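Side-chain contacts in phosphotransferase system, HPr-related proteins (Thermoanaerobacter tengcongensis, PDB 3LE1), which probably carries phosphoryl groups as the general, non-sugar-specific component of the phosphoenolpyruvate-dependent sugar phosphotransferase system of bacteria: residues 20-25 / 48-53; 33-38 / 42-47. All blocks are in the same frame, centred on the assembly; numbering follows the deposited sequence.

Interaction 1 of 2, residues 20-25 / 48-53; sequences ALFVQT and MGIMSL
Ile-50 reaches across to Val-23 and Phe-22 of helix 16-26 and is the one residue of 48-53 that touches 20-25. Its CG1 branch does the work. CG1 points away from the carbonyl carbon and lies beside the backbone N (chi1 -61°), and from there it meets Val-23 CG2 at 3.9 Å; the two side chains run alongside one another with opposite senses. One bond further out, CD1 lies obliquely to the ring of Phe-22, 3.8 Å from CE2 and 4.0 Å from CD2. Phe-22 brings its ring here with CG anti to the backbone N (chi1 -174°), which also carries the ring on to Val-35, Ala-44 and Leu-77. Leu-14 touches both Phe-22 and Ile-50.

This is the open-faced sandwich of HPr, an antiparallel sheet with helices packed on one face. Here the short helix meets helix 16-26 through aliphatic and aromatic carbon alone, over a small area.

One residue on, Met-51 turns to His-15, the histidine of the HPr signature and probably the phosphoryl carrier. Ser-52 folds its OG back onto Gly-49 O at 2.7 Å, lying in the carbonyl plane on a lone pair, while Leu-53 N bonds the same oxygen; the side chain of Ser-52 also touches Val-42. Leu-53 is buried and leans on Val-35, Lys-37 and Lys-40, which joins the last turn of this helix to the hairpin of strands 32-37 and 40-43.

Interaction 2 of 2, residues 33-38 / 42-47; sequences IWVEKD and VNAKSI
Asn-43 OD1, 3.4 Å from Ile-33 O, is gripped by two donors. Lys-45 N reaches it at 2.8 Å from above the amide plane, closing an Asx turn, and a water donates to it at 2.9 Å. OD1 and Ile-33 O are both acceptors and make no bond with each other; the water spans the strands by joining Ile-33 N to OD1. Asn-43 carries CG anti to its backbone N (chi1 -179°), which brings OD1 round to Ile-33 although CB points away from that strand.

Ile-33 O takes Ala-44 N at 2.8 Å, the N-H aimed almost straight at the oxygen (179°) but arriving from above the carbonyl plane. Val-35 and Val-42 form an antiparallel hydrogen-bonded pair, joined in both directions between their backbone N and O atoms. Trp-34 and Asn-43 are the non-hydrogen-bonded pair beside it; their side chains diverge, and Trp-34 CA sits only 3.2 Å from Val-42 O in a CA-H...O contact. These bonds close the beta hairpin, with a type I turn from Asn-43 to Ser-46 leading out of it.

On the face that bears the valines, Val-42 CG2 touches Val-35 CB at 4.1 Å. Ala-44 CB touches both Ile-33 CG2 (3.8 Å) and Val-35 CG2, and Ala-73 and Leu-77 of helix 70-82 pack on Ile-33. Lys-45 crosses Ile-33 CD1 with its CE, and its NZ bonds the backbone O of Phe-29 and Ser-31.

Ile-33, Val-35 and Ala-44, all buried, face the core, while the Asx turn, the type I turn and the Ser-46 N-cap together probably hold the bend from edge strand to helix 47-53: apolar groups seat the hairpin, polar ones shape its exit.

In the fold
From the N terminus the chain runs through strand 2-7 into helix 16-26, the first half of interaction 1, then into strand 32-37, the first half of interaction 2. It turns back as strand 40-43; segment 42-47 follows 33-38 after three residues and closes interaction 2. The chain then passes through a short turn into helix 47-53, which closes interaction 1. Interaction 2 is therefore nested within the longer loop of interaction 1. One ties two neighbouring strands at an edge of the sheet; the other ties the two helices that flank this hairpin in sequence. Their centres are about 7 Å apart, and Val-23 CG1 packs against Lys-45 O where they touch.

Interaction 1 of 2, residues 20-25 / 48-53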
loop_
_atom_site.group_PDB
_atom_site.type_symbol
_atom_site.label_atom_id
_atom_site.label_comp_id
_atom_site.label_asym_id
_atom_site.label_seq_id
_atom_site.Cartn_x
_atom_site.Cartn_y
_atom_site.Cartn_z
ATOM N N ALA A 20 7.342 -6.262 -1.515
ATOM C CA ALA A 20 6.886 -7.547 -2.030
ATOM C C ALA A 20 5.662 -8.013 -1.261
ATOM O O ALA A 20 4.699 -8.515 -1.848
ATOM C CB ALA A 20 7.998 -8.590 -1.927
ATOM N N LEU A 21 5.719 -7.839 0.058
ATOM C CA LEU A 21 4.630 -8.215 0.956
ATOM C C LEU A 21 3.426 -7.311 0.754
ATOM O O LEU A 21 2.281 -7.759 0.834
ATOM C CB LEU A 21 5.087 -8.117 2.405
ATOM C CG LEU A 21 5.990 -9.241 2.911
ATOM C CD1 LEU A 21 6.905 -8.731 4.002
ATOM C CD2 LEU A 21 5.167 -10.417 3.392
ATOM N N PHE A 22 3.694 -6.032 0.521
ATOM C CA PHE A 22 2.641 -5.068 0.253
ATOM C C PHE A 22 1.824 -5.522 -0.947
ATOM O O PHE A 22 0.604 -5.612 -0.860
ATOM C CB PHE A 22 3.234 -3.680 0.010
ATOM C CG PHE A 22 2.202 -2.595 -0.145
ATOM C CD1 PHE A 22 1.750 -1.883 0.956
ATOM C CD2 PHE A 22 1.692 -2.277 -1.394
ATOM C CE1 PHE A 22 0.808 -0.881 0.809
ATOM C CE2 PHE A 22 0.750 -1.270 -1.542
ATOM C CZ PHE A 22 0.314 -0.575 -0.438
ATOM N N VAL A 23 2.503 -5.836 -2.055
ATOM C CA VAL A 23 1.849 -6.259 -3.287
ATOM C C VAL A 23 1.176 -7.607 -3.075
ATOM O O VAL A 23 0.087 -7.869 -3.588
ATOM C CB VAL A 23 2.864 -6.381 -4.440
ATOM C CG1 VAL A 23 2.250 -7.111 -5.626
ATOM C CG2 VAL A 23 3.372 -5.008 -4.855
ATOM N N GLN A 24 1.855 -8.450 -2.309
ATOM C CA GLN A 24 1.346 -9.742 -1.902
ATOM C C GLN A 24 0.010 -9.593 -1.178
ATOM O O GLN A 24 -0.961 -10.258 -1.501
ATOM C CB GLN A 24 2.374 -10.399 -0.977
ATOM N N THR A 25 -0.026 -8.704 -0.197
ATOM C CA THR A 25 -1.225 -8.503 0.592
ATOM C C THR A 25 -2.332 -7.880 -0.258
ATOM O O THR A 25 -3.478 -8.344 -0.236
ATOM C CB THR A 25 -0.919 -7.650 1.841
ATOM O OG1 THR A 25 0.024 -8.353 2.665
ATOM C CG2 THR A 25 -2.175 -7.370 2.644
ATOM N N MET A 48 6.300 -2.831 -10.218
ATOM C CA MET A 48 6.935 -1.750 -10.971
ATOM C C MET A 48 6.349 -0.399 -10.553
ATOM O O MET A 48 7.079 0.581 -10.384
ATOM C CB MET A 48 6.780 -1.965 -12.480
ATOM C CG MET A 48 7.418 -0.865 -13.335
ATOM S SD MET A 48 7.154 -1.091 -15.109
ATOM C CE MET A 48 8.156 0.241 -15.745
ATOM N N GLY A 49 5.029 -0.365 -10.374
ATOM C CA GLY A 49 4.345 0.842 -9.942
ATOM C C GLY A 49 4.783 1.282 -8.554
ATOM O O GLY A 49 5.124 2.438 -8.339
ATOM N N ILE A 50 4.760 0.353 -7.606
ATOM C CA ILE A 50 5.266 0.628 -6.266
ATOM C C ILE A 50 6.677 1.222 -6.330
ATOM O O ILE A 50 6.949 2.262 -5.728
ATOM C CB ILE A 50 5.230 -0.643 -5.381
ATOM C CG1 ILE A 50 3.783 -1.132 -5.231
ATOM C CG2 ILE A 50 5.845 -0.378 -4.011
ATOM C CD1 ILE A 50 2.874 -0.134 -4.530
ATOM N N MET A 51 7.559 0.579 -7.090
ATOM C CA MET A 51 8.927 1.065 -7.247
ATOM C C MET A 51 8.952 2.487 -7.780
ATOM O O MET A 51 9.664 3.349 -7.250
ATOM C CB MET A 51 9.705 0.171 -8.203
ATOM C CG MET A 51 9.855 -1.259 -7.734
ATOM S SD MET A 51 11.046 -1.416 -6.401
ATOM C CE MET A 51 10.129 -0.789 -4.991
ATOM N N SER A 52 8.175 2.721 -8.835
ATOM C CA SER A 52 8.092 4.035 -9.467
ATOM C C SER A 52 7.706 5.097 -8.452
ATOM O O SER A 52 8.181 6.231 -8.501
ATOM C CB SER A 52 7.047 4.026 -10.582
ATOM O OG SER A 52 5.764 4.379 -10.084
ATOM N N LEU A 53 6.836 4.721 -7.526
ATOM C CA LEU A 53 6.295 5.668 -6.567
ATOM C C LEU A 53 7.366 6.213 -5.601
ATOM O O LEU A 53 7.273 7.353 -5.155
ATOM C CB LEU A 53 5.136 5.014 -5.820
ATOM C CG LEU A 53 3.895 5.857 -5.521
ATOM C CD1 LEU A 53 3.734 6.097 -4.050
ATOM C CD2 LEU A 53 3.886 7.181 -6.281
#

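Interaction 2 of 2, residues 33-38 / 42-47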
loop_
_atom_site.group_PDB
_atom_site.type_symbol
_atom_site.label_atom_id
_atom_site.label_comp_id
_atom_site.label_asym_id
_atom_site.label_seq_id
_atom_site.Cartn_x
_atom_site.Cartn_y
_atom_site.Cartn_z
ATOM N N ILE A 33 -6.923 -1.674 -6.318
ATOM C CA ILE A 33 -6.301 -0.950 -5.210
ATOM C C ILE A 33 -5.196 -0.027 -5.713
ATOM O O ILE A 33 -4.404 -0.406 -6.578
ATOM C CB ILE A 33 -5.698 -1.895 -4.145
ATOM C CG1 ILE A 33 -6.683 -2.997 -3.755
ATOM C CG2 ILE A 33 -5.291 -1.096 -2.910
ATOM C CD1 ILE A 33 -6.024 -4.099 -2.952
ATOM N N TRP A 34 -5.147 1.177 -5.153
ATOM C CA TRP A 34 -4.189 2.189 -5.573
ATOM C C TRP A 34 -3.391 2.723 -4.391
ATOM O O TRP A 34 -3.861 2.718 -3.247
ATOM C CB TRP A 34 -4.904 3.351 -6.256
ATOM C CG TRP A 34 -5.634 3.004 -7.517
ATOM C CD1 TRP A 34 -5.128 3.026 -8.792
ATOM C CD2 TRP A 34 -7.012 2.616 -7.640
ATOM N NE1 TRP A 34 -6.109 2.676 -9.688
ATOM C CE2 TRP A 34 -7.271 2.416 -9.010
ATOM C CE3 TRP A 34 -8.054 2.428 -6.724
ATOM C CZ2 TRP A 34 -8.525 2.027 -9.485
ATOM C CZ3 TRP A 34 -9.302 2.039 -7.200
ATOM C CH2 TRP A 34 -9.522 1.836 -8.568
ATOM N N VAL A 35 -2.180 3.182 -4.690
ATOM C CA VAL A 35 -1.311 3.848 -3.751
ATOM C C VAL A 35 -0.889 5.183 -4.359
ATOM O O VAL A 35 -0.401 5.233 -5.481
ATOM C CB VAL A 35 -0.089 2.979 -3.468
ATOM C CG1 VAL A 35 1.034 3.785 -2.857
ATOM C CG2 VAL A 35 -0.486 1.845 -2.568
ATOM N N GLU A 36 -1.106 6.268 -3.628
ATOM C CA GLU A 36 -0.787 7.595 -4.129
ATOM C C GLU A 36 0.217 8.303 -3.231
ATOM O O GLU A 36 0.119 8.234 -2.012
ATOM C CB GLU A 36 -2.055 8.445 -4.241
ATOM C CG GLU A 36 -1.759 9.907 -4.521
ATOM C CD GLU A 36 -3.001 10.716 -4.832
ATOM O OE1 GLU A 36 -4.113 10.137 -4.874
ATOM O OE2 GLU A 36 -2.862 11.941 -5.046
ATOM N N LYS A 37 1.189 8.965 -3.850
ATOM C CA LYS A 37 2.066 9.888 -3.145
ATOM C C LYS A 37 2.255 11.121 -4.004
ATOM O O LYS A 37 2.618 11.016 -5.172
ATOM C CB LYS A 37 3.432 9.282 -2.821
ATOM C CG LYS A 37 4.338 10.279 -2.100
ATOM C CD LYS A 37 5.681 9.699 -1.690
ATOM C CE LYS A 37 6.758 9.947 -2.729
ATOM N NZ LYS A 37 8.130 9.899 -2.128
ATOM N N ASP A 38 1.987 12.282 -3.416
ATOM C CA ASP A 38 2.193 13.553 -4.099
ATOM C C ASP A 38 1.752 13.502 -5.561
ATOM O O ASP A 38 2.565 13.624 -6.476
ATOM C CB ASP A 38 3.653 13.985 -3.987
ATOM C CG ASP A 38 4.069 14.268 -2.549
ATOM O OD1 ASP A 38 3.224 14.148 -1.636
ATOM O OD2 ASP A 38 5.245 14.623 -2.337
ATOM N N VAL A 42 -0.403 4.772 -8.353
ATOM C CA VAL A 42 -0.093 3.487 -8.974
ATOM C C VAL A 42 -0.970 2.338 -8.470
ATOM O O VAL A 42 -1.488 2.367 -7.355
ATOM C CB VAL A 42 1.362 3.093 -8.712
ATOM C CG1 VAL A 42 2.293 4.158 -9.235
ATOM C CG2 VAL A 42 1.595 2.850 -7.222
ATOM N N ASN A 43 -1.103 1.317 -9.307
ATOM C CA ASN A 43 -1.749 0.065 -8.929
ATOM C C ASN A 43 -0.952 -0.603 -7.804
ATOM O O ASN A 43 0.248 -0.831 -7.929
ATOM C CB ASN A 43 -1.840 -0.837 -10.162
ATOM C CG ASN A 43 -2.518 -2.160 -9.884
ATOM O OD1 ASN A 43 -2.780 -2.521 -8.738
ATOM N ND2 ASN A 43 -2.782 -2.916 -10.950
ATOM N N ALA A 44 -1.615 -0.895 -6.688
ATOM C CA ALA A 44 -0.925 -1.461 -5.527
ATOM C C ALA A 44 -0.506 -2.915 -5.734
ATOM O O ALA A 44 0.299 -3.453 -4.967
ATOM C CB ALA A 44 -1.800 -1.345 -4.283
ATOM N N LYS A 45 -1.070 -3.542 -6.759
ATOM C CA LYS A 45 -0.743 -4.920 -7.122
ATOM C C LYS A 45 0.420 -4.962 -8.121
ATOM O O LYS A 45 0.818 -6.040 -8.561
ATOM C CB LYS A 45 -1.971 -5.622 -7.715
ATOM C CG LYS A 45 -3.144 -5.766 -6.740
ATOM C CD LYS A 45 -4.412 -6.251 -7.426
ATOM C CE LYS A 45 -5.574 -6.305 -6.437
ATOM N NZ LYS A 45 -6.783 -6.941 -7.004
ATOM N N SER A 46 0.960 -3.792 -8.471
ATOM C CA SER A 46 2.072 -3.699 -9.426
ATOM C C SER A 46 3.387 -3.290 -8.765
ATOM O O SER A 46 3.536 -2.158 -8.284
ATOM C CB SER A 46 1.736 -2.737 -10.573
ATOM O OG SER A 46 2.903 -2.357 -11.299
ATOM N N ILE A 47 4.338 -4.221 -8.755
ATOM C CA ILE A 47 5.647 -3.988 -8.162
ATOM C C ILE A 47 6.413 -2.883 -8.894
ATOM O O ILE A 47 7.094 -2.086 -8.268
ATOM C CB ILE A 47 6.494 -5.284 -8.125
ATOM C CG1 ILE A 47 7.681 -5.119 -7.168
ATOM C CG2 ILE A 47 6.962 -5.655 -9.524
ATOM C CD1 ILE A 47 7.288 -4.635 -5.785
HETATM O O HOH W 1 -5.478 -3.359 -8.099
#